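Local coordinates for calcium homeostasis modulator protein 5 (Homo sapiens, PDB 7D60) that assembles into undecameric, cone-shaped large-pore channels of the membrane, whose gating and ion conductance are probably regulated by membrane lipids, at residues Ser238-Lys243 and Lys249-Phe254; His154-Gly159 and Thr166-Leu171; Ser213-Tyr218 and His269-Ser274. All blocks are in the same frame, centred on the assembly; numbering follows the deposited sequence.

Interaction 1: residues Ser238-Lys243 and Lys249-Phe254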
loop_
_atom_site.group_PDB
_atom_site.type_symbol
_atom_site.label_atom_id
_atom_site.label_comp_id
_atom_site.label_asym_id
_atom_site.label_seq_id
_atom_site.Cartn_x
_atom_site.Cartn_y
_atom_site.Cartn_z
ATOM N N SER A 238 -3.399 -41.588 -35.215
ATOM C CA SER A 238 -2.009 -41.549 -34.784
ATOM C C SER A 238 -1.709 -42.610 -33.735
ATOM O O SER A 238 -0.568 -43.061 -33.633
ATOM C CB SER A 238 -1.662 -40.161 -34.254
ATOM O OG SER A 238 -2.097 -40.004 -32.924
ATOM N N GLU A 239 -2.709 -43.020 -32.953
ATOM C CA GLU A 239 -2.520 -44.135 -32.030
ATOM C C GLU A 239 -2.391 -45.453 -32.776
ATOM O O GLU A 239 -1.673 -46.353 -32.332
ATOM C CB GLU A 239 -3.684 -44.213 -31.050
ATOM C CG GLU A 239 -3.499 -43.412 -29.790
ATOM C CD GLU A 239 -4.812 -43.101 -29.106
ATOM O OE1 GLU A 239 -5.801 -43.817 -29.366
ATOM O OE2 GLU A 239 -4.857 -42.139 -28.312
ATOM N N ARG A 240 -3.095 -45.592 -33.895
ATOM C CA ARG A 240 -3.031 -46.824 -34.669
ATOM C C ARG A 240 -1.691 -46.964 -35.374
ATOM O O ARG A 240 -1.127 -48.060 -35.429
ATOM C CB ARG A 240 -4.169 -46.854 -35.682
ATOM C CG ARG A 240 -4.268 -48.124 -36.483
ATOM C CD ARG A 240 -5.118 -47.909 -37.709
ATOM N NE ARG A 240 -4.332 -47.405 -38.826
ATOM C CZ ARG A 240 -4.280 -47.984 -40.017
ATOM N NH1 ARG A 240 -4.980 -49.078 -40.252
ATOM N NH2 ARG A 240 -3.537 -47.464 -40.977
ATOM N N ASN A 241 -1.165 -45.869 -35.914
ATOM C CA ASN A 241 0.047 -45.938 -36.718
ATOM C C ASN A 241 1.292 -46.136 -35.869
ATOM O O ASN A 241 2.289 -46.666 -36.363
ATOM C CB ASN A 241 0.191 -44.672 -37.557
ATOM C CG ASN A 241 -0.755 -44.643 -38.723
ATOM O OD1 ASN A 241 -1.267 -45.672 -39.145
ATOM N ND2 ASN A 241 -0.993 -43.461 -39.255
ATOM N N LEU A 242 1.259 -45.729 -34.608
ATOM C CA LEU A 242 2.432 -45.852 -33.759
ATOM C C LEU A 242 2.550 -47.214 -33.099
ATOM O O LEU A 242 3.666 -47.668 -32.836
ATOM C CB LEU A 242 2.414 -44.769 -32.684
ATOM C CG LEU A 242 2.747 -43.388 -33.226
ATOM C CD1 LEU A 242 2.682 -42.377 -32.129
ATOM C CD2 LEU A 242 4.112 -43.414 -33.839
ATOM N N LYS A 243 1.431 -47.877 -32.822
ATOM C CA LYS A 243 1.492 -49.217 -32.263
ATOM C C LYS A 243 1.918 -50.246 -33.294
ATOM O O LYS A 243 2.557 -51.238 -32.941
ATOM C CB LYS A 243 0.140 -49.605 -31.674
ATOM C CG LYS A 243 -0.167 -48.939 -30.354
ATOM C CD LYS A 243 -1.467 -49.455 -29.775
ATOM C CE LYS A 243 -2.629 -49.216 -30.724
ATOM N NZ LYS A 243 -3.933 -49.551 -30.098
ATOM N N LYS A 249 3.423 -54.877 -36.226
ATOM C CA LYS A 249 2.147 -55.535 -36.453
ATOM C C LYS A 249 1.534 -55.087 -37.771
ATOM O O LYS A 249 1.935 -54.085 -38.365
ATOM C CB LYS A 249 1.174 -55.236 -35.314
ATOM C CG LYS A 249 1.275 -56.187 -34.150
ATOM C CD LYS A 249 0.500 -55.660 -32.963
ATOM C CE LYS A 249 0.586 -56.614 -31.788
ATOM N NZ LYS A 249 0.332 -55.907 -30.502
ATOM N N ARG A 250 0.554 -55.854 -38.227
ATOM C CA ARG A 250 -0.264 -55.422 -39.347
ATOM C C ARG A 250 -1.522 -54.742 -38.828
ATOM O O ARG A 250 -2.136 -55.224 -37.870
ATOM C CB ARG A 250 -0.651 -56.606 -40.231
ATOM C CG ARG A 250 0.523 -57.452 -40.673
ATOM C CD ARG A 250 1.143 -56.913 -41.948
ATOM N NE ARG A 250 2.253 -56.005 -41.677
ATOM C CZ ARG A 250 3.518 -56.389 -41.543
ATOM N NH1 ARG A 250 3.839 -57.669 -41.660
ATOM N NH2 ARG A 250 4.464 -55.496 -41.297
ATOM N N PRO A 251 -1.938 -53.627 -39.421
ATOM C CA PRO A 251 -2.998 -52.821 -38.818
ATOM C C PRO A 251 -4.399 -53.209 -39.264
ATOM O O PRO A 251 -4.625 -53.730 -40.357
ATOM C CB PRO A 251 -2.652 -51.408 -39.303
ATOM C CG PRO A 251 -2.010 -51.627 -40.631
ATOM C CD PRO A 251 -1.412 -53.009 -40.650
ATOM N N ASP A 252 -5.352 -52.937 -38.379
ATOM C CA ASP A 252 -6.755 -53.043 -38.734
ATOM C C ASP A 252 -7.149 -51.857 -39.615
ATOM O O ASP A 252 -6.621 -50.755 -39.447
ATOM C CB ASP A 252 -7.613 -53.078 -37.473
ATOM C CG ASP A 252 -7.604 -54.439 -36.804
ATOM O OD1 ASP A 252 -7.544 -55.455 -37.528
ATOM O OD2 ASP A 252 -7.654 -54.495 -35.559
ATOM N N PRO A 253 -8.057 -52.060 -40.573
ATOM C CA PRO A 253 -8.379 -50.984 -41.522
ATOM C C PRO A 253 -9.124 -49.827 -40.875
ATOM O O PRO A 253 -9.942 -50.004 -39.969
ATOM C CB PRO A 253 -9.252 -51.684 -42.571
ATOM C CG PRO A 253 -9.785 -52.884 -41.884
ATOM C CD PRO A 253 -8.719 -53.323 -40.938
ATOM N N PHE A 254 -8.811 -48.629 -41.352
ATOM C CA PHE A 254 -9.334 -47.378 -40.804
ATOM C C PHE A 254 -10.215 -46.717 -41.849
ATOM O O PHE A 254 -9.692 -46.205 -42.856
ATOM C CB PHE A 254 -8.183 -46.454 -40.409
ATOM C CG PHE A 254 -8.554 -45.409 -39.405
ATOM C CD1 PHE A 254 -8.647 -45.723 -38.063
ATOM C CD2 PHE A 254 -8.784 -44.105 -39.801
ATOM C CE1 PHE A 254 -8.978 -44.760 -37.135
ATOM C CE2 PHE A 254 -9.117 -43.137 -38.877
ATOM C CZ PHE A 254 -9.214 -43.465 -37.545
#
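Arg240 leaves its helix with CG opposite the backbone N (chi1 -176°) and then bends at chi3, which carries the guanidinium across to Pro251, Asp252 and Phe254. Phe254 CB already points at the arginine; with its CG also anti to the backbone N (chi1 -158°), the ring comes obliquely beside Arg240 CD, whose distance to Phe254 CD1 is 4.2 Å.

NH1 does most of the touching. It is modelled 2.5 Å from Asp252 O; this is a hydrogen bond, clearly bent at 134°, but so short that its exact length is doubtful. The carbonyl oxygen lies at the rim of the guanidinium, near its plane. Pro251 CB lies over one face, 3.4 Å from Arg240 NH1, and Phe254 CB over the opposite one, displaced toward the rim and 4.1 Å from Arg240 NH1.

The second amino group, NH2, makes a weak hydrogen bond to Asn241 OD1 of the next residue and a salt bridge to Asp286 of a neighbouring subunit, two partners that should help fix the rotation of the guanidinium. Pro251 also touches Cys244, and Phe254 touches Lys236 and Leu237. In the cytoplasmic C-terminal region of this CALHM subunit, the loop after the long helix 209-246 thus folds back on that helix's last turns, with an arginine clasping a backbone carbonyl.

Interaction 2: residues His154-Gly159 and Thr166-Leu171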
loop_
_atom_site.group_PDB
_atom_site.type_symbol
_atom_site.label_atom_id
_atom_site.label_comp_id
_atom_site.label_asym_id
_atom_site.label_seq_id
_atom_site.Cartn_x
_atom_site.Cartn_y
_atom_site.Cartn_z
ATOM N N HIS A 154 7.516 25.584 -53.173
ATOM C CA HIS A 154 7.951 24.326 -52.580
ATOM C C HIS A 154 8.860 24.501 -51.373
ATOM O O HIS A 154 9.279 23.494 -50.803
ATOM C CB HIS A 154 8.651 23.462 -53.627
ATOM C CG HIS A 154 9.837 24.114 -54.262
ATOM N ND1 HIS A 154 9.784 24.698 -55.509
ATOM C CD2 HIS A 154 11.113 24.255 -53.836
ATOM C CE1 HIS A 154 10.973 25.181 -55.817
ATOM N NE2 HIS A 154 11.797 24.925 -54.818
ATOM N N LYS A 155 9.168 25.728 -50.966
ATOM C CA LYS A 155 9.946 25.980 -49.767
ATOM C C LYS A 155 9.099 26.461 -48.603
ATOM O O LYS A 155 9.651 26.783 -47.553
ATOM C CB LYS A 155 11.045 27.004 -50.058
ATOM C CG LYS A 155 12.296 26.404 -50.651
ATOM C CD LYS A 155 13.385 27.438 -50.782
ATOM C CE LYS A 155 13.333 28.102 -52.139
ATOM N NZ LYS A 155 13.327 27.096 -53.228
ATOM N N VAL A 156 7.773 26.495 -48.751
ATOM C CA VAL A 156 6.917 27.094 -47.734
ATOM C C VAL A 156 6.799 26.218 -46.489
ATOM O O VAL A 156 6.448 26.718 -45.416
ATOM C CB VAL A 156 5.539 27.413 -48.354
ATOM C CG1 VAL A 156 4.673 26.170 -48.469
ATOM C CG2 VAL A 156 4.826 28.511 -47.588
ATOM N N SER A 157 7.122 24.927 -46.585
ATOM C CA SER A 157 7.015 24.051 -45.425
ATOM C C SER A 157 8.203 24.220 -44.488
ATOM O O SER A 157 8.030 24.354 -43.272
ATOM C CB SER A 157 6.898 22.595 -45.876
ATOM O OG SER A 157 5.637 22.342 -46.464
ATOM N N CYS A 158 9.417 24.233 -45.039
ATOM C CA CYS A 158 10.640 24.329 -44.251
ATOM C C CYS A 158 10.889 25.721 -43.687
ATOM O O CYS A 158 11.832 25.889 -42.908
ATOM C CB CYS A 158 11.858 23.929 -45.096
ATOM S SG CYS A 158 11.720 22.414 -46.079
ATOM N N GLY A 159 10.080 26.712 -44.048
ATOM C CA GLY A 159 10.462 28.088 -43.829
ATOM C C GLY A 159 11.538 28.473 -44.828
ATOM O O GLY A 159 11.689 27.843 -45.881
ATOM N N THR A 166 4.640 36.691 -42.800
ATOM C CA THR A 166 3.196 36.670 -42.614
ATOM C C THR A 166 2.469 36.166 -43.852
ATOM O O THR A 166 1.296 35.796 -43.755
ATOM C CB THR A 166 2.675 38.059 -42.243
ATOM O OG1 THR A 166 2.801 38.937 -43.367
ATOM C CG2 THR A 166 3.457 38.622 -41.066
ATOM N N VAL A 167 3.131 36.152 -45.008
ATOM C CA VAL A 167 2.558 35.542 -46.203
ATOM C C VAL A 167 2.835 34.040 -46.233
ATOM O O VAL A 167 2.020 33.266 -46.743
ATOM C CB VAL A 167 3.097 36.253 -47.459
ATOM C CG1 VAL A 167 2.388 35.791 -48.720
ATOM C CG2 VAL A 167 2.939 37.748 -47.314
ATOM N N ASN A 168 3.958 33.601 -45.664
ATOM C CA ASN A 168 4.251 32.173 -45.607
ATOM C C ASN A 168 3.365 31.456 -44.601
ATOM O O ASN A 168 3.072 30.270 -44.774
ATOM C CB ASN A 168 5.719 31.944 -45.253
ATOM C CG ASN A 168 6.652 32.306 -46.383
ATOM O OD1 ASN A 168 6.279 32.250 -47.551
ATOM N ND2 ASN A 168 7.877 32.677 -46.040
ATOM N N GLU A 169 2.935 32.146 -43.550
ATOM C CA GLU A 169 2.098 31.520 -42.539
ATOM C C GLU A 169 0.654 31.365 -42.990
ATOM O O GLU A 169 -0.079 30.562 -42.407
ATOM C CB GLU A 169 2.157 32.324 -41.240
ATOM C CG GLU A 169 1.909 31.516 -39.976
ATOM C CD GLU A 169 2.801 30.292 -39.862
ATOM O OE1 GLU A 169 4.029 30.419 -40.055
ATOM O OE2 GLU A 169 2.273 29.199 -39.573
ATOM N N GLU A 170 0.228 32.104 -44.008
ATOM C CA GLU A 170 -1.115 31.953 -44.541
ATOM C C GLU A 170 -1.148 31.164 -45.841
ATOM O O GLU A 170 -2.232 30.922 -46.371
ATOM C CB GLU A 170 -1.772 33.321 -44.738
ATOM C CG GLU A 170 -1.051 34.249 -45.678
ATOM C CD GLU A 170 -1.659 34.263 -47.063
ATOM O OE1 GLU A 170 -2.743 33.670 -47.243
ATOM O OE2 GLU A 170 -1.060 34.880 -47.965
ATOM N N LEU A 171 0.007 30.771 -46.372
ATOM C CA LEU A 171 0.022 29.756 -47.417
ATOM C C LEU A 171 0.032 28.359 -46.820
ATOM O O LEU A 171 -0.359 27.401 -47.489
ATOM C CB LEU A 171 1.230 29.945 -48.329
ATOM C CG LEU A 171 1.055 30.890 -49.513
ATOM C CD1 LEU A 171 2.405 31.255 -50.088
ATOM C CD2 LEU A 171 0.182 30.263 -50.570
#
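Val156 meets Asn168 and Leu171 where the extracellular loop, held by the disulfide between Cys158 and Cys43, comes back against the beginning of the long helix that carries S4. That disulfide and the neighbouring one between Cys41 and Cys127 mark the extracellular part of this CALHM subunit, and the first of them ties the 154-159 loop to the segment before S2.

The tight part is small and made by one methyl group. Val156 CG2 lies opposite the backbone N, and this first torsion swings it across to the other segment while CG1 takes the position between N and the carbonyl carbon. From there Val156 CG2 fits against the first turn of the facing segment, 3.9 Å from Leu171 CB. The same methyl, Val156 CG2, is 3.8 Å from the backbone oxygen Asn168 O. The valine and leucine side chains cross at about a right angle, with the leucine contributing its CB to the touch. All three residues are buried, and what joins them is van der Waals contact, largely apolar. The backbones are closest at the same place, with the CA atoms of Val156 and Asn168 6.1 Å apart.

Away from this patch the two segments part. Thr166 and Glu169 are exposed to solvent, and Glu169 has a long, weak ion pair with Lys172. On the loop side, Ser157 points away from the helix, and its OG is hydrogen-bonded to Glu126. Cys158 likewise serves the disulfide, not this contact.

Asn168 also ties back to the connecting loop. Its ND2 makes a weak hydrogen bond to the backbone oxygen of Thr161, in the loop between the segments, while Asn168 OD1 sits 4.0 Å from Val156 CG2.

Interaction 3: residues Ser213-Tyr218 and His269-Ser274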
loop_
_atom_site.group_PDB
_atom_site.type_symbol
_atom_site.label_atom_id
_atom_site.label_comp_id
_atom_site.label_asym_id
_atom_site.label_seq_id
_atom_site.Cartn_x
_atom_site.Cartn_y
_atom_site.Cartn_z
ATOM N N SER A 213 -31.423 -15.923 -40.046
ATOM C CA SER A 213 -30.897 -15.971 -38.692
ATOM C C SER A 213 -30.604 -17.394 -38.245
ATOM O O SER A 213 -29.718 -17.606 -37.414
ATOM C CB SER A 213 -31.880 -15.308 -37.736
ATOM O OG SER A 213 -31.323 -15.185 -36.447
ATOM N N PHE A 214 -31.341 -18.372 -38.768
ATOM C CA PHE A 214 -31.031 -19.768 -38.501
ATOM C C PHE A 214 -29.830 -20.237 -39.303
ATOM O O PHE A 214 -29.037 -21.038 -38.807
ATOM C CB PHE A 214 -32.240 -20.648 -38.813
ATOM C CG PHE A 214 -31.970 -22.108 -38.654
ATOM C CD1 PHE A 214 -31.788 -22.655 -37.398
ATOM C CD2 PHE A 214 -31.868 -22.931 -39.755
ATOM C CE1 PHE A 214 -31.524 -23.993 -37.246
ATOM C CE2 PHE A 214 -31.596 -24.265 -39.605
ATOM C CZ PHE A 214 -31.428 -24.797 -38.350
ATOM N N TRP A 215 -29.701 -19.750 -40.538
ATOM C CA TRP A 215 -28.583 -20.094 -41.408
ATOM C C TRP A 215 -27.256 -19.631 -40.819
ATOM O O TRP A 215 -26.246 -20.330 -40.925
ATOM C CB TRP A 215 -28.842 -19.474 -42.781
ATOM C CG TRP A 215 -27.955 -19.853 -43.923
ATOM C CD1 TRP A 215 -26.857 -20.653 -43.899
ATOM C CD2 TRP A 215 -28.103 -19.424 -45.278
ATOM N NE1 TRP A 215 -26.308 -20.745 -45.147
ATOM C CE2 TRP A 215 -27.059 -20.001 -46.015
ATOM C CE3 TRP A 215 -29.020 -18.607 -45.939
ATOM C CZ2 TRP A 215 -26.906 -19.789 -47.377
ATOM C CZ3 TRP A 215 -28.866 -18.397 -47.289
ATOM C CH2 TRP A 215 -27.819 -18.983 -47.993
ATOM N N LYS A 216 -27.240 -18.473 -40.167
ATOM C CA LYS A 216 -26.013 -18.001 -39.540
ATOM C C LYS A 216 -25.690 -18.757 -38.262
ATOM O O LYS A 216 -24.519 -18.865 -37.896
ATOM C CB LYS A 216 -26.111 -16.511 -39.237
ATOM C CG LYS A 216 -25.952 -15.626 -40.444
ATOM C CD LYS A 216 -26.307 -14.195 -40.105
ATOM C CE LYS A 216 -26.251 -13.303 -41.330
ATOM N NZ LYS A 216 -25.260 -13.788 -42.326
ATOM N N THR A 217 -26.703 -19.262 -37.562
ATOM C CA THR A 217 -26.453 -20.055 -36.366
ATOM C C THR A 217 -25.918 -21.433 -36.720
ATOM O O THR A 217 -25.069 -21.975 -36.007
ATOM C CB THR A 217 -27.735 -20.173 -35.544
ATOM O OG1 THR A 217 -28.354 -18.889 -35.451
ATOM C CG2 THR A 217 -27.444 -20.676 -34.149
ATOM N N TYR A 218 -26.398 -22.013 -37.821
ATOM C CA TYR A 218 -25.938 -23.336 -38.219
ATOM C C TYR A 218 -24.509 -23.293 -38.734
ATOM O O TYR A 218 -23.704 -24.168 -38.408
ATOM C CB TYR A 218 -26.861 -23.927 -39.280
ATOM C CG TYR A 218 -26.298 -25.178 -39.895
ATOM C CD1 TYR A 218 -26.168 -26.336 -39.151
ATOM C CD2 TYR A 218 -25.864 -25.196 -41.208
ATOM C CE1 TYR A 218 -25.639 -27.477 -39.699
ATOM C CE2 TYR A 218 -25.336 -26.334 -41.765
ATOM C CZ TYR A 218 -25.227 -27.470 -41.005
ATOM O OH TYR A 218 -24.702 -28.610 -41.553
ATOM N N HIS A 269 -21.285 -22.870 -52.137
ATOM C CA HIS A 269 -22.675 -23.102 -51.767
ATOM C C HIS A 269 -23.567 -21.957 -52.227
ATOM O O HIS A 269 -23.307 -20.794 -51.907
ATOM C CB HIS A 269 -22.801 -23.281 -50.256
ATOM C CG HIS A 269 -24.211 -23.463 -49.789
ATOM N ND1 HIS A 269 -25.103 -24.296 -50.424
ATOM C CD2 HIS A 269 -24.881 -22.916 -48.750
ATOM C CE1 HIS A 269 -26.263 -24.256 -49.798
ATOM N NE2 HIS A 269 -26.156 -23.426 -48.777
ATOM N N SER A 270 -24.629 -22.295 -52.953
ATOM C CA SER A 270 -25.663 -21.347 -53.348
ATOM C C SER A 270 -27.016 -21.892 -52.922
ATOM O O SER A 270 -27.322 -23.059 -53.180
ATOM C CB SER A 270 -25.648 -21.108 -54.856
ATOM O OG SER A 270 -25.934 -22.304 -55.553
ATOM N N PHE A 271 -27.826 -21.049 -52.287
ATOM C CA PHE A 271 -29.099 -21.497 -51.741
ATOM C C PHE A 271 -30.122 -21.746 -52.843
ATOM O O PHE A 271 -30.190 -21.012 -53.830
ATOM C CB PHE A 271 -29.647 -20.466 -50.753
ATOM C CG PHE A 271 -30.768 -20.982 -49.896
ATOM C CD1 PHE A 271 -30.500 -21.642 -48.710
ATOM C CD2 PHE A 271 -32.093 -20.801 -50.270
ATOM C CE1 PHE A 271 -31.526 -22.119 -47.920
ATOM C CE2 PHE A 271 -33.124 -21.281 -49.486
ATOM C CZ PHE A 271 -32.837 -21.938 -48.309
ATOM N N HIS A 272 -30.925 -22.792 -52.658
ATOM C CA HIS A 272 -32.086 -23.070 -53.491
ATOM C C HIS A 272 -33.291 -23.261 -52.584
ATOM O O HIS A 272 -33.223 -24.016 -51.612
ATOM C CB HIS A 272 -31.876 -24.311 -54.356
ATOM C CG HIS A 272 -30.917 -24.100 -55.484
ATOM N ND1 HIS A 272 -29.777 -24.856 -55.642
ATOM C CD2 HIS A 272 -30.927 -23.214 -56.506
ATOM C CE1 HIS A 272 -29.125 -24.445 -56.715
ATOM N NE2 HIS A 272 -29.803 -23.451 -57.258
ATOM N N GLN A 273 -34.389 -22.578 -52.899
ATOM C CA GLN A 273 -35.553 -22.620 -52.028
ATOM C C GLN A 273 -36.438 -23.837 -52.265
ATOM O O GLN A 273 -37.336 -24.090 -51.458
ATOM C CB GLN A 273 -36.373 -21.339 -52.187
ATOM C CG GLN A 273 -37.117 -21.218 -53.495
ATOM C CD GLN A 273 -37.398 -19.777 -53.864
ATOM O OE1 GLN A 273 -36.687 -18.864 -53.442
ATOM N NE2 GLN A 273 -38.445 -19.562 -54.648
ATOM N N SER A 274 -36.205 -24.596 -53.338
ATOM C CA SER A 274 -36.953 -25.832 -53.545
ATOM C C SER A 274 -36.501 -26.915 -52.572
ATOM O O SER A 274 -37.325 -27.545 -51.901
ATOM C CB SER A 274 -36.795 -26.302 -54.989
ATOM O OG SER A 274 -35.428 -26.446 -55.326
#
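Trp215 reaches from helix 209-246 to two aromatic residues of the chain's later loop, Phe271 and His269, with the far edge of its six-membered ring, atoms CZ2, CH2 and CZ3, making the contact. With CG opposite the backbone N (chi1 -171°), the indole is thrown well clear of the helix, bridging backbones whose nearest CA atoms, those of Trp215 and Phe271, are 10.4 Å apart.

Of the ring-to-ring meetings, Phe271 is the closer. Its CD1 stands over one face of the indole, displaced toward the rim, and the rings meet obliquely, planes at 40°. The His269 ring meets the indole rim to rim, centroids 5.9 Å apart and planes at 71°; His269 NE2 is 4.0 Å from Trp215 CZ2. Together the three side chains form an aromatic cluster that joins the long helix 209-246 of the cytoplasmic C-terminal region to the loop before helix 280-287.

The aliphatic part comes from Phe271, whose CB packs 3.6 Å from Trp215 CH2. Further along, Phe271 leans on Val207 and Gln276.

Polar bonds lie around the cluster. His269 NE2 makes a weak hydrogen bond to the backbone oxygen of His277, a partner that may help orient the imidazole beside the tryptophan. Within the helix, Thr217 OG1 donates to Ser213 O at 2.7 Å, in the carbonyl plane.

Interactions 1 and 3 share helix 209-246, their centres 40 Å apart, and interaction 1 falls entirely within the sequence between the two segments of interaction 3. Interaction 2 closes earlier in the chain, on the extracellular side, with its centre 79 Å from that of interaction 1 and 61 Å from that of interaction 3. The two cytoplasmic contacts are also linked across a subunit boundary: Tyr218 OH, from interaction 3's helical segment, is hydrogen-bonded to Asn241 ND2, from interaction 1's, of a neighbouring subunit. Interaction 3 lies near a bound lipid without touching it. The Trp215 side chain is about 9 Å from a bound dioctanoyl phosphatidic acid and about 10 Å from the side chains of lipid-binding Arg202 and Gln102.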